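Local coordinates for protein biotin transporter BioY (Lactococcus lactis subsp. cremoris, PDB 4DVE) that binds biotin as the membrane-embedded S component that probably works with an energy-coupling factor (ECF) ABC transporter, at residues G101-I104 / A105-F108; P110-I113 / G114-K118; G147-W150 / L151-S155. All coordinates share one frame; numbering follows the deposited sequence.

Interactions 1 and 2 follow each other along helix 100-119, with centres 15 Å apart; interaction 3 comes later, near the far end of helix 128-155, the next helix in the chain. Interaction 1 holds three residues of the biotin pocket, whereas interaction 2, closer to the other end of the same helix, meets a detergent molecule. Interactions 1 and 3 touch: Trp150 packs on Gly101 and Ile104, and Gly147 lies against the Tyr102 ring, so the two helices meet beside the pocket. Interactions 2 and 3 have centres 26 Å apart and make no contact. One helix thus serves the ligand site at one end and a detergent-binding surface, probably membrane-facing, toward the other.

Interaction 1. Residues G101-I104 / A105-F108; sequences GYRI and AWLF. With BTN (biotin), chain D.
Arg103 and Trp106 meet one turn apart, with the arginine's aliphatic stem laid over the indole. Arg103 CG sits 4.2 Å from the centroid of the six-membered ring of Trp106, close to the ring normal, a CH-pi contact. The backbone carbonyl of Tyr102 approaches the same indole, with Tyr102 O 3.0 Å from Trp106 CD1. Ile104 and Phe108 add a looser apolar touch, CG2 to CE2.

Biotin is met by three side chains. Its C2 lies over one face of the Tyr102 ring, offset toward the rim, 3.7 Å from Tyr102 CD1. At the edge of the Trp106 ring comes the thioether sulfur S1 of biotin, 3.9 Å from Trp106 CZ2. Bends at chi2 (139°) and chi3 (66°) carry the Arg103 guanidinium to the carboxylate, where NH2 makes a weak hydrogen bond to biotin O12 (2.6 Å). This is the wall that helix 100-119 gives to the biotin pocket of the S component, the ligand's tail running past Arg103 and its ring system past Tyr102. A leucine in place of Trp106 would probably leave Arg103 CG without its aromatic platform and open a gap beside the biotin sulfur.

Polar ends are held from outside: Tyr102 OH by Asn166, Arg103 NH1 by Ser94 and NH2 by Ser99, and the Arg103 guanidinium also makes a cation-pi contact with Phe95. Backbone bonds keep the turn in shape. Ala105 N reaches Gly101 O at 3.0 Å, and Trp106 N reaches Tyr102 O at 2.9 Å; Leu107 N to Ile104 O is weak.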
ATOM      1  N   GLY A 101     -11.490   1.798  -6.293  1.00 34.98           N
ATOM      2  CA  GLY A 101     -11.271   2.773  -5.240  1.00 33.28           C
ATOM      3  C   GLY A 101     -10.087   2.443  -4.350  1.00 32.57           C
ATOM      4  O   GLY A 101      -9.303   3.336  -4.010  1.00 29.65           O
ATOM      5  N   TYR A 102      -9.956   1.170  -3.972  1.00 31.07           N
ATOM      6  CA  TYR A 102      -8.851   0.749  -3.140  1.00 30.79           C
ATOM      7  C   TYR A 102      -7.526   1.026  -3.870  1.00 31.83           C
ATOM      8  O   TYR A 102      -6.569   1.548  -3.291  1.00 30.14           O
ATOM      9  CB  TYR A 102      -8.935  -0.737  -2.795  1.00 31.23           C
ATOM     10  CG  TYR A 102     -10.212  -1.166  -2.110  1.00 33.72           C
ATOM     11  CD1 TYR A 102     -10.364  -1.083  -0.708  1.00 31.86           C
ATOM     12  CD2 TYR A 102     -11.289  -1.655  -2.868  1.00 34.61           C
ATOM     13  CE1 TYR A 102     -11.539  -1.512  -0.092  1.00 31.87           C
ATOM     14  CE2 TYR A 102     -12.464  -2.075  -2.262  1.00 34.55           C
ATOM     15  CZ  TYR A 102     -12.600  -1.993  -0.882  1.00 33.21           C
ATOM     16  OH  TYR A 102     -13.803  -2.404  -0.319  1.00 33.73           O
ATOM     17  N   ARG A 103      -7.509   0.700  -5.152  1.00 32.72           N
ATOM     18  CA  ARG A 103      -6.321   0.852  -6.016  1.00 35.02           C
ATOM     19  C   ARG A 103      -5.865   2.292  -6.216  1.00 35.88           C
ATOM     20  O   ARG A 103      -4.665   2.577  -6.182  1.00 34.30           O
ATOM     21  CB  ARG A 103      -6.582   0.169  -7.358  1.00 38.43           C
ATOM     22  CG  ARG A 103      -6.409  -1.320  -7.182  1.00 41.97           C
ATOM     23  CD  ARG A 103      -7.421  -2.157  -7.880  1.00 50.63           C
ATOM     24  NE  ARG A 103      -7.338  -2.063  -9.293  1.00 52.28           N
ATOM     25  CZ  ARG A 103      -8.006  -2.835 -10.132  1.00 53.20           C
ATOM     26  NH1 ARG A 103      -7.811  -2.673 -11.428  1.00 50.60           N
ATOM     27  NH2 ARG A 103      -8.824  -3.776  -9.695  1.00 56.45           N
ATOM     28  N   ILE A 104      -6.815   3.194  -6.390  1.00 35.32           N
ATOM     29  CA  ILE A 104      -6.513   4.599  -6.509  1.00 36.86           C
ATOM     30  C   ILE A 104      -5.998   5.124  -5.179  1.00 35.41           C
ATOM     31  O   ILE A 104      -5.039   5.882  -5.157  1.00 37.04           O
ATOM     32  CB  ILE A 104      -7.745   5.409  -6.977  1.00 41.42           C
ATOM     33  CG1 ILE A 104      -8.125   4.992  -8.401  1.00 45.56           C
ATOM     34  CG2 ILE A 104      -7.457   6.900  -6.936  1.00 43.67           C
ATOM     35  CD1 ILE A 104      -9.504   5.467  -8.847  1.00 49.77           C
ATOM     36  N   ALA A 105      -6.609   4.696  -4.070  1.00 33.62           N
ATOM     37  CA  ALA A 105      -6.140   5.079  -2.748  1.00 31.02           C
ATOM     38  C   ALA A 105      -4.689   4.608  -2.531  1.00 28.59           C
ATOM     39  O   ALA A 105      -3.898   5.311  -1.873  1.00 27.29           O
ATOM     40  CB  ALA A 105      -7.063   4.544  -1.637  1.00 28.55           C
ATOM     41  N   TRP A 106      -4.333   3.451  -3.090  1.00 29.56           N
ATOM     42  CA  TRP A 106      -2.961   2.918  -2.957  1.00 29.61           C
ATOM     43  C   TRP A 106      -1.897   3.859  -3.479  1.00 30.53           C
ATOM     44  O   TRP A 106      -0.837   3.940  -2.909  1.00 32.52           O
ATOM     45  CB  TRP A 106      -2.788   1.595  -3.657  1.00 29.56           C
ATOM     46  CG  TRP A 106      -3.498   0.412  -3.081  1.00 29.01           C
ATOM     47  CD1 TRP A 106      -4.205   0.312  -1.879  1.00 29.51           C
ATOM     48  CD2 TRP A 106      -3.610  -0.901  -3.707  1.00 29.02           C
ATOM     49  NE1 TRP A 106      -4.711  -0.940  -1.723  1.00 29.97           N
ATOM     50  CE2 TRP A 106      -4.389  -1.725  -2.797  1.00 30.50           C
ATOM     51  CE3 TRP A 106      -3.128  -1.459  -4.879  1.00 31.97           C
ATOM     52  CZ2 TRP A 106      -4.671  -3.059  -3.071  1.00 31.92           C
ATOM     53  CZ3 TRP A 106      -3.396  -2.805  -5.135  1.00 33.71           C
ATOM     54  CH2 TRP A 106      -4.170  -3.580  -4.259  1.00 32.70           C
ATOM     55  N   LEU A 107      -2.175   4.570  -4.572  1.00 32.91           N
ATOM     56  CA  LEU A 107      -1.261   5.564  -5.083  1.00 34.21           C
ATOM     57  C   LEU A 107      -0.896   6.648  -4.066  1.00 37.11           C
ATOM     58  O   LEU A 107       0.224   7.124  -4.080  1.00 38.57           O
ATOM     59  CB  LEU A 107      -1.810   6.221  -6.348  1.00 37.86           C
ATOM     60  CG  LEU A 107      -0.857   7.220  -7.027  1.00 44.37           C
ATOM     61  CD1 LEU A 107       0.471   6.546  -7.440  1.00 43.42           C
ATOM     62  CD2 LEU A 107      -1.560   7.860  -8.212  1.00 46.71           C
ATOM     63  N   PHE A 108      -1.812   7.019  -3.167  1.00 34.96           N
ATOM     64  CA  PHE A 108      -1.565   8.087  -2.200  1.00 35.64           C
ATOM     65  C   PHE A 108      -1.029   7.613  -0.859  1.00 34.37           C
ATOM     66  O   PHE A 108      -0.477   8.399  -0.106  1.00 34.23           O
ATOM     67  CB  PHE A 108      -2.866   8.864  -1.958  1.00 38.26           C
ATOM     68  CG  PHE A 108      -3.338   9.566  -3.164  1.00 40.34           C
ATOM     69  CD1 PHE A 108      -2.842  10.830  -3.481  1.00 44.93           C
ATOM     70  CD2 PHE A 108      -4.225   8.952  -4.037  1.00 41.80           C
ATOM     71  CE1 PHE A 108      -3.259  11.474  -4.636  1.00 48.43           C
ATOM     72  CE2 PHE A 108      -4.645   9.589  -5.191  1.00 44.10           C
ATOM     73  CZ  PHE A 108      -4.160  10.849  -5.497  1.00 46.71           C
TER
HETATM   74  C11 BTN D 201      -7.539  -5.681  -7.022  1.00 46.68           C
HETATM   75  O11 BTN D 201      -6.562  -6.449  -7.174  1.00 51.06           O
HETATM   76  O12 BTN D 201      -8.397  -5.589  -7.910  1.00 50.93           O
HETATM   77  C10 BTN D 201      -7.691  -4.821  -5.752  1.00 39.01           C
HETATM   78  C9  BTN D 201      -8.307  -5.582  -4.576  1.00 35.45           C
HETATM   79  C8  BTN D 201      -8.492  -4.644  -3.360  1.00 32.37           C
HETATM   80  C7  BTN D 201      -8.815  -5.440  -2.086  1.00 30.76           C
HETATM   81  C2  BTN D 201      -8.968  -4.555  -0.862  1.00 31.08           C
HETATM   82  S1  BTN D 201      -7.394  -3.807  -0.405  0.99 30.51           S
HETATM   83  C6  BTN D 201      -8.010  -3.432   1.222  1.00 29.89           C
HETATM   84  C5  BTN D 201      -8.969  -4.575   1.641  1.00 28.81           C
HETATM   85  N1  BTN D 201      -8.258  -5.614   2.340  1.00 28.24           N
HETATM   86  C3  BTN D 201      -8.233  -6.766   1.675  1.00 30.27           C
HETATM   87  O3  BTN D 201      -7.698  -7.806   2.061  1.00 31.45           O
HETATM   88  N2  BTN D 201      -8.909  -6.600   0.524  1.00 29.37           N
HETATM   89  C4  BTN D 201      -9.470  -5.280   0.380  1.00 27.64           C

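Interaction 2. Residues P110-I113 / G114-K118; sequences PFLI and GFFLK. With BNG (nonyl beta-D-glucopyranoside), chain F.
Phe111 and Phe115 stand side by side one turn apart, with CZ of Phe111 4.2 Å from CD1 of Phe115. Their planes are inclined at 31°, an oblique pair. The i to i+4 spacing puts both on one side of the helix, and the like first torsions (172° and 180°) make them point the same way.

Along the backbone, four consecutive i to i+4 bonds satisfy the peptide groups. Gly114 N donates to Pro110 O and Phe115 N to Phe111 O, the latter at 2.8 Å. Phe116 N finds Leu112 O, and Leu117 N takes Ile113 O at 2.9 Å, approaching nearly along the C=O axis. Pro110 has no N-H to give, and neither its nitrogen nor that of Phe111 bonds to the turn before, where the helix kinks; its carbonyl is still taken up by Gly114 in the turn that follows. Lys118 N closes the next turn on Gly114 O.

The bound nonyl glucoside comes to the outward side. Its O4 lies at the edge of the Phe115 ring, while its C1 meets the edge of Phe111, 3.9 Å from CE2. Lys118, its chain extended, reaches toward the sugar, though its NZ is modelled too near O3 for the detail to be trusted. A detergent site on aromatic residues is consistent with a membrane-facing surface.

Ile113 CG2 rests on Leu117 CD1 at 3.8 Å, and Phe115 CD2 sits over the centre of the Phe116 ring. Helix 52-80 meets Pro110 and Phe111 through Thr68, while helix 128-155 takes Leu112, Ile113 and Phe116 on Phe138 and Leu117 on Ile134.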
ATOM      1  N   PRO A 110       1.572   5.649   0.132  1.00 29.72           N
ATOM      2  CA  PRO A 110       2.998   5.811   0.515  1.00 31.21           C
ATOM      3  C   PRO A 110       3.380   7.246   0.724  1.00 31.64           C
ATOM      4  O   PRO A 110       4.214   7.516   1.557  1.00 32.10           O
ATOM      5  CB  PRO A 110       3.786   5.197  -0.657  1.00 31.40           C
ATOM      6  CG  PRO A 110       2.790   4.869  -1.685  1.00 32.55           C
ATOM      7  CD  PRO A 110       1.417   4.950  -1.155  1.00 30.36           C
ATOM      8  N   PHE A 111       2.729   8.168   0.013  1.00 32.69           N
ATOM      9  CA  PHE A 111       2.986   9.577   0.230  1.00 34.23           C
ATOM     10  C   PHE A 111       2.526  10.001   1.634  1.00 34.99           C
ATOM     11  O   PHE A 111       3.251  10.632   2.388  1.00 35.75           O
ATOM     12  CB  PHE A 111       2.279  10.446  -0.827  1.00 35.03           C
ATOM     13  CG  PHE A 111       2.380  11.889  -0.509  1.00 40.43           C
ATOM     14  CD1 PHE A 111       1.336  12.556   0.115  1.00 42.95           C
ATOM     15  CD2 PHE A 111       3.585  12.561  -0.709  1.00 43.92           C
ATOM     16  CE1 PHE A 111       1.465  13.895   0.470  1.00 45.85           C
ATOM     17  CE2 PHE A 111       3.722  13.899  -0.358  1.00 46.22           C
ATOM     18  CZ  PHE A 111       2.662  14.558   0.242  1.00 47.54           C
ATOM     19  N   LEU A 112       1.303   9.633   1.982  1.00 34.07           N
ATOM     20  CA  LEU A 112       0.775   9.956   3.288  1.00 33.38           C
ATOM     21  C   LEU A 112       1.584   9.342   4.401  1.00 32.42           C
ATOM     22  O   LEU A 112       1.933  10.033   5.351  1.00 35.82           O
ATOM     23  CB  LEU A 112      -0.691   9.537   3.391  1.00 31.51           C
ATOM     24  CG  LEU A 112      -1.598  10.350   2.469  1.00 34.21           C
ATOM     25  CD1 LEU A 112      -2.995   9.692   2.321  1.00 32.35           C
ATOM     26  CD2 LEU A 112      -1.729  11.785   2.980  1.00 32.82           C
ATOM     27  N   ILE A 113       1.851   8.045   4.323  1.00 32.27           N
ATOM     28  CA  ILE A 113       2.628   7.365   5.367  1.00 32.82           C
ATOM     29  C   ILE A 113       4.039   7.993   5.481  1.00 34.20           C
ATOM     30  O   ILE A 113       4.487   8.364   6.574  1.00 35.99           O
ATOM     31  CB  ILE A 113       2.719   5.842   5.111  1.00 32.33           C
ATOM     32  CG1 ILE A 113       1.338   5.187   5.342  1.00 33.46           C
ATOM     33  CG2 ILE A 113       3.779   5.205   6.012  1.00 31.07           C
ATOM     34  CD1 ILE A 113       1.288   3.683   5.084  1.00 32.29           C
ATOM     35  N   GLY A 114       4.709   8.143   4.345  1.00 34.78           N
ATOM     36  CA  GLY A 114       6.071   8.699   4.305  1.00 35.07           C
ATOM     37  C   GLY A 114       6.129  10.133   4.821  1.00 35.84           C
ATOM     38  O   GLY A 114       7.048  10.510   5.574  1.00 35.06           O
ATOM     39  N   PHE A 115       5.157  10.934   4.403  1.00 35.79           N
ATOM     40  CA  PHE A 115       5.059  12.320   4.833  1.00 40.05           C
ATOM     41  C   PHE A 115       4.922  12.482   6.361  1.00 42.53           C
ATOM     42  O   PHE A 115       5.586  13.331   6.966  1.00 39.97           O
ATOM     43  CB  PHE A 115       3.865  13.011   4.166  1.00 41.77           C
ATOM     44  CG  PHE A 115       3.708  14.451   4.576  1.00 45.19           C
ATOM     45  CD1 PHE A 115       4.398  15.455   3.907  1.00 48.55           C
ATOM     46  CD2 PHE A 115       2.875  14.801   5.625  1.00 46.47           C
ATOM     47  CE1 PHE A 115       4.271  16.791   4.301  1.00 50.99           C
ATOM     48  CE2 PHE A 115       2.745  16.124   6.023  1.00 48.79           C
ATOM     49  CZ  PHE A 115       3.451  17.121   5.363  1.00 50.86           C
ATOM     50  N   PHE A 116       4.039  11.698   6.979  1.00 39.04           N
ATOM     51  CA  PHE A 116       3.844  11.815   8.415  1.00 40.31           C
ATOM     52  C   PHE A 116       4.945  11.149   9.244  1.00 40.43           C
ATOM     53  O   PHE A 116       5.257  11.631  10.359  1.00 39.49           O
ATOM     54  CB  PHE A 116       2.437  11.379   8.826  1.00 40.85           C
ATOM     55  CG  PHE A 116       1.389  12.387   8.466  1.00 44.34           C
ATOM     56  CD1 PHE A 116       1.298  13.594   9.180  1.00 49.49           C
ATOM     57  CD2 PHE A 116       0.567  12.204   7.374  1.00 43.71           C
ATOM     58  CE1 PHE A 116       0.357  14.550   8.839  1.00 50.88           C
ATOM     59  CE2 PHE A 116      -0.374  13.151   7.023  1.00 46.13           C
ATOM     60  CZ  PHE A 116      -0.483  14.329   7.759  1.00 51.09           C
ATOM     61  N   LEU A 117       5.544  10.074   8.723  1.00 36.82           N
ATOM     62  CA  LEU A 117       6.688   9.453   9.397  1.00 40.91           C
ATOM     63  C   LEU A 117       7.844  10.455   9.501  1.00 45.13           C
ATOM     64  O   LEU A 117       8.489  10.565  10.545  1.00 47.64           O
ATOM     65  CB  LEU A 117       7.199   8.205   8.666  1.00 39.10           C
ATOM     66  CG  LEU A 117       6.296   6.973   8.717  1.00 41.64           C
ATOM     67  CD1 LEU A 117       6.983   5.823   7.962  1.00 38.73           C
ATOM     68  CD2 LEU A 117       5.893   6.593  10.147  1.00 38.73           C
ATOM     69  N   LYS A 118       8.066  11.169   8.400  1.00 45.59           N
ATOM     70  CA  LYS A 118       9.122  12.178   8.265  1.00 49.53           C
ATOM     71  C   LYS A 118       8.805  13.384   9.140  1.00 54.80           C
ATOM     72  O   LYS A 118       9.615  13.765   9.985  1.00 56.13           O
ATOM     73  CB  LYS A 118       9.221  12.536   6.778  1.00 48.61           C
ATOM     74  CG  LYS A 118      10.338  13.413   6.337  1.00 52.33           C
ATOM     75  CD  LYS A 118      10.461  13.340   4.821  1.00 51.86           C
ATOM     76  CE  LYS A 118      10.997  14.646   4.280  1.00 54.65           C
ATOM     77  NZ  LYS A 118      10.899  14.726   2.807  1.00 58.86           N
TER
HETATM   78  C1  BNG F 203       7.258  15.339  -1.005  0.75 74.38           C
HETATM   79  C2  BNG F 203       8.388  15.291   0.016  0.75 77.15           C
HETATM   80  C3  BNG F 203       7.907  15.760   1.383  0.75 77.13           C
HETATM   81  C4  BNG F 203       7.159  17.084   1.275  0.75 77.93           C
HETATM   82  C5  BNG F 203       6.104  17.025   0.177  0.75 78.31           C
HETATM   83  C6  BNG F 203       5.409  18.373   0.016  0.75 81.30           C
HETATM   84  C1' BNG F 203       6.713  14.732  -3.222  0.75 66.06           C
HETATM   85  C2' BNG F 203       6.879  13.336  -3.812  0.75 62.49           C
HETATM   86  C3' BNG F 203       6.375  13.287  -5.249  0.75 61.87           C
HETATM   87  C4' BNG F 203       5.644  11.978  -5.526  0.75 59.85           C
HETATM   88  C5' BNG F 203       5.991  11.443  -6.910  0.75 59.22           C
HETATM   89  C6' BNG F 203       4.738  10.994  -7.652  0.75 62.64           C
HETATM   90  C7' BNG F 203       5.009   9.738  -8.471  0.75 61.41           C
HETATM   91  C8' BNG F 203       3.819   9.399  -9.361  0.75 60.63           C
HETATM   92  C9' BNG F 203       4.029   8.078 -10.068  0.75 56.16           C
HETATM   93  O1  BNG F 203       7.764  14.982  -2.291  0.75 70.32           O
HETATM   94  O2  BNG F 203       8.881  13.950   0.118  0.75 78.39           O
HETATM   95  O3  BNG F 203       9.032  15.918   2.257  0.75 67.50           O
HETATM   96  O4  BNG F 203       6.530  17.381   2.527  0.75 84.49           O
HETATM   97  O5  BNG F 203       6.720  16.659  -1.055  0.75 78.05           O
HETATM   98  O6  BNG F 203       5.481  18.786  -1.353  0.75 83.01           O

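Interaction 3. Residues G147-W150 / L151-S155; sequences GAIW and LSFQS
Near its C-terminal end, the transmembrane helix 128-155 of the BioY S component carries two side-chain pairs spaced one turn apart, Ile149 with Phe153 and Trp150 with Gln154. The regular alpha-helical pattern beneath them is complete across the contact: Leu151, Ser152, Phe153 and Gln154 donate in turn to the carbonyls of Gly147, Ala148, Ile149 and Trp150. The last of these is the shortest, with Gln154 N 2.8 Å from Trp150 O and the N-H close to straight at 164°.

Ile149 and Phe153 run alongside each other, the methyl CG2 of Ile149 reaching Phe153 CE2 at 4.0 Å. The same ring turns its edge to the backbone, with CD2 of Phe153 3.3 Å from Ile149 O.

Several neighbours fix this stretch in the fold. Ser152 OG is hydrogen-bonded to Ile157 O, and helix 159-165 packs on Ala148, Ile149, Leu151 and Ser152. Leu151 and Gln154 also touch Pro98, just ahead of helix 100-119.

With chi1 at 179°, the Trp150 indole extends away from its own amide nitrogen toward helix 100-119. There its NE1 is satisfied by the carbonyl of Gly97. The stem of Gln154 passes beside the pyrrole part of the indole, approaching it obliquely, with CG of Gln154 3.7 Å from Trp150 NE1 and 3.8 Å from Trp150 CD1.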
ATOM      1  N   GLY A 147     -12.154   2.857  -0.929  1.00 31.77           N
ATOM      2  CA  GLY A 147     -12.591   1.629  -1.577  1.00 30.04           C
ATOM      3  C   GLY A 147     -14.088   1.360  -1.408  1.00 30.31           C
ATOM      4  O   GLY A 147     -14.764   1.014  -2.388  1.00 28.57           O
ATOM      5  N   ALA A 148     -14.577   1.526  -0.176  1.00 30.78           N
ATOM      6  CA  ALA A 148     -15.977   1.312   0.180  1.00 32.46           C
ATOM      7  C   ALA A 148     -16.906   2.312  -0.516  1.00 33.78           C
ATOM      8  O   ALA A 148     -18.003   1.950  -1.000  1.00 33.52           O
ATOM      9  CB  ALA A 148     -16.157   1.367   1.709  1.00 32.60           C
ATOM     10  N   ILE A 149     -16.460   3.562  -0.624  1.00 35.08           N
ATOM     11  CA  ILE A 149     -17.256   4.583  -1.305  1.00 36.86           C
ATOM     12  C   ILE A 149     -17.349   4.309  -2.796  1.00 37.13           C
ATOM     13  O   ILE A 149     -18.440   4.366  -3.414  1.00 36.60           O
ATOM     14  CB  ILE A 149     -16.708   5.990  -1.026  1.00 41.14           C
ATOM     15  CG1 ILE A 149     -16.916   6.333   0.441  1.00 42.91           C
ATOM     16  CG2 ILE A 149     -17.400   7.069  -1.867  1.00 41.74           C
ATOM     17  CD1 ILE A 149     -16.082   7.531   0.842  1.00 49.38           C
ATOM     18  N   TRP A 150     -16.215   4.000  -3.390  1.00 34.59           N
ATOM     19  CA  TRP A 150     -16.174   3.674  -4.802  1.00 36.88           C
ATOM     20  C   TRP A 150     -17.034   2.474  -5.122  1.00 35.69           C
ATOM     21  O   TRP A 150     -17.830   2.504  -6.059  1.00 34.57           O
ATOM     22  CB  TRP A 150     -14.752   3.402  -5.210  1.00 38.54           C
ATOM     23  CG  TRP A 150     -14.584   3.026  -6.644  1.00 41.63           C
ATOM     24  CD1 TRP A 150     -14.867   1.814  -7.262  1.00 42.52           C
ATOM     25  CD2 TRP A 150     -13.989   3.847  -7.679  1.00 50.86           C
ATOM     26  NE1 TRP A 150     -14.553   1.850  -8.592  1.00 43.77           N
ATOM     27  CE2 TRP A 150     -14.003   3.042  -8.903  1.00 51.07           C
ATOM     28  CE3 TRP A 150     -13.444   5.129  -7.717  1.00 53.58           C
ATOM     29  CZ2 TRP A 150     -13.490   3.527 -10.102  1.00 56.88           C
ATOM     30  CZ3 TRP A 150     -12.934   5.607  -8.934  1.00 56.98           C
ATOM     31  CH2 TRP A 150     -12.960   4.825 -10.099  1.00 56.95           C
ATOM     32  N   LEU A 151     -16.888   1.425  -4.321  1.00 33.47           N
ATOM     33  CA  LEU A 151     -17.706   0.239  -4.450  1.00 35.01           C
ATOM     34  C   LEU A 151     -19.210   0.537  -4.448  1.00 35.24           C
ATOM     35  O   LEU A 151     -19.940   0.038  -5.295  1.00 35.94           O
ATOM     36  CB  LEU A 151     -17.363  -0.758  -3.346  1.00 33.02           C
ATOM     37  CG  LEU A 151     -18.183  -2.043  -3.310  1.00 34.46           C
ATOM     38  CD1 LEU A 151     -17.987  -2.896  -4.574  1.00 33.52           C
ATOM     39  CD2 LEU A 151     -17.879  -2.775  -2.006  1.00 32.56           C
ATOM     40  N   SER A 152     -19.648   1.332  -3.481  1.00 35.42           N
ATOM     41  CA  SER A 152     -21.036   1.754  -3.367  1.00 38.87           C
ATOM     42  C   SER A 152     -21.533   2.358  -4.685  1.00 39.45           C
ATOM     43  O   SER A 152     -22.583   1.980  -5.212  1.00 41.00           O
ATOM     44  CB  SER A 152     -21.169   2.783  -2.234  1.00 38.43           C
ATOM     45  OG  SER A 152     -22.507   3.193  -2.110  1.00 43.74           O
ATOM     46  N   PHE A 153     -20.748   3.276  -5.230  1.00 41.27           N
ATOM     47  CA  PHE A 153     -21.108   3.921  -6.488  1.00 46.57           C
ATOM     48  C   PHE A 153     -21.020   2.963  -7.656  1.00 43.73           C
ATOM     49  O   PHE A 153     -21.931   2.888  -8.434  1.00 43.75           O
ATOM     50  CB  PHE A 153     -20.266   5.182  -6.750  1.00 50.76           C
ATOM     51  CG  PHE A 153     -20.753   6.397  -6.007  1.00 57.71           C
ATOM     52  CD1 PHE A 153     -21.831   7.139  -6.491  1.00 64.67           C
ATOM     53  CD2 PHE A 153     -20.141   6.810  -4.829  1.00 62.26           C
ATOM     54  CE1 PHE A 153     -22.284   8.257  -5.803  1.00 67.71           C
ATOM     55  CE2 PHE A 153     -20.589   7.928  -4.140  1.00 64.01           C
ATOM     56  CZ  PHE A 153     -21.658   8.652  -4.629  1.00 66.86           C
ATOM     57  N   GLN A 154     -19.946   2.209  -7.809  1.00 42.55           N
ATOM     58  CA  GLN A 154     -19.849   1.438  -9.064  1.00 44.38           C
ATOM     59  C   GLN A 154     -20.684   0.161  -9.091  1.00 41.99           C
ATOM     60  O   GLN A 154     -21.051  -0.285 -10.151  1.00 41.95           O
ATOM     61  CB  GLN A 154     -18.399   1.232  -9.547  1.00 46.82           C
ATOM     62  CG  GLN A 154     -17.700  -0.007  -9.105  1.00 48.90           C
ATOM     63  CD  GLN A 154     -18.166  -1.290  -9.752  1.00 46.12           C
ATOM     64  OE1 GLN A 154     -18.197  -1.456 -10.966  1.00 50.40           O
ATOM     65  NE2 GLN A 154     -18.470  -2.220  -8.928  1.00 45.11           N
ATOM     66  N   SER A 155     -20.979  -0.431  -7.939  1.00 39.35           N
ATOM     67  CA  SER A 155     -21.797  -1.623  -7.910  1.00 41.03           C
ATOM     68  C   SER A 155     -23.244  -1.309  -7.526  1.00 40.08           C
ATOM     69  O   SER A 155     -24.045  -2.202  -7.405  1.00 42.11           O
ATOM     70  CB  SER A 155     -21.222  -2.652  -6.947  1.00 41.79           C
ATOM     71  OG  SER A 155     -20.027  -3.139  -7.512  1.00 47.87           O
TER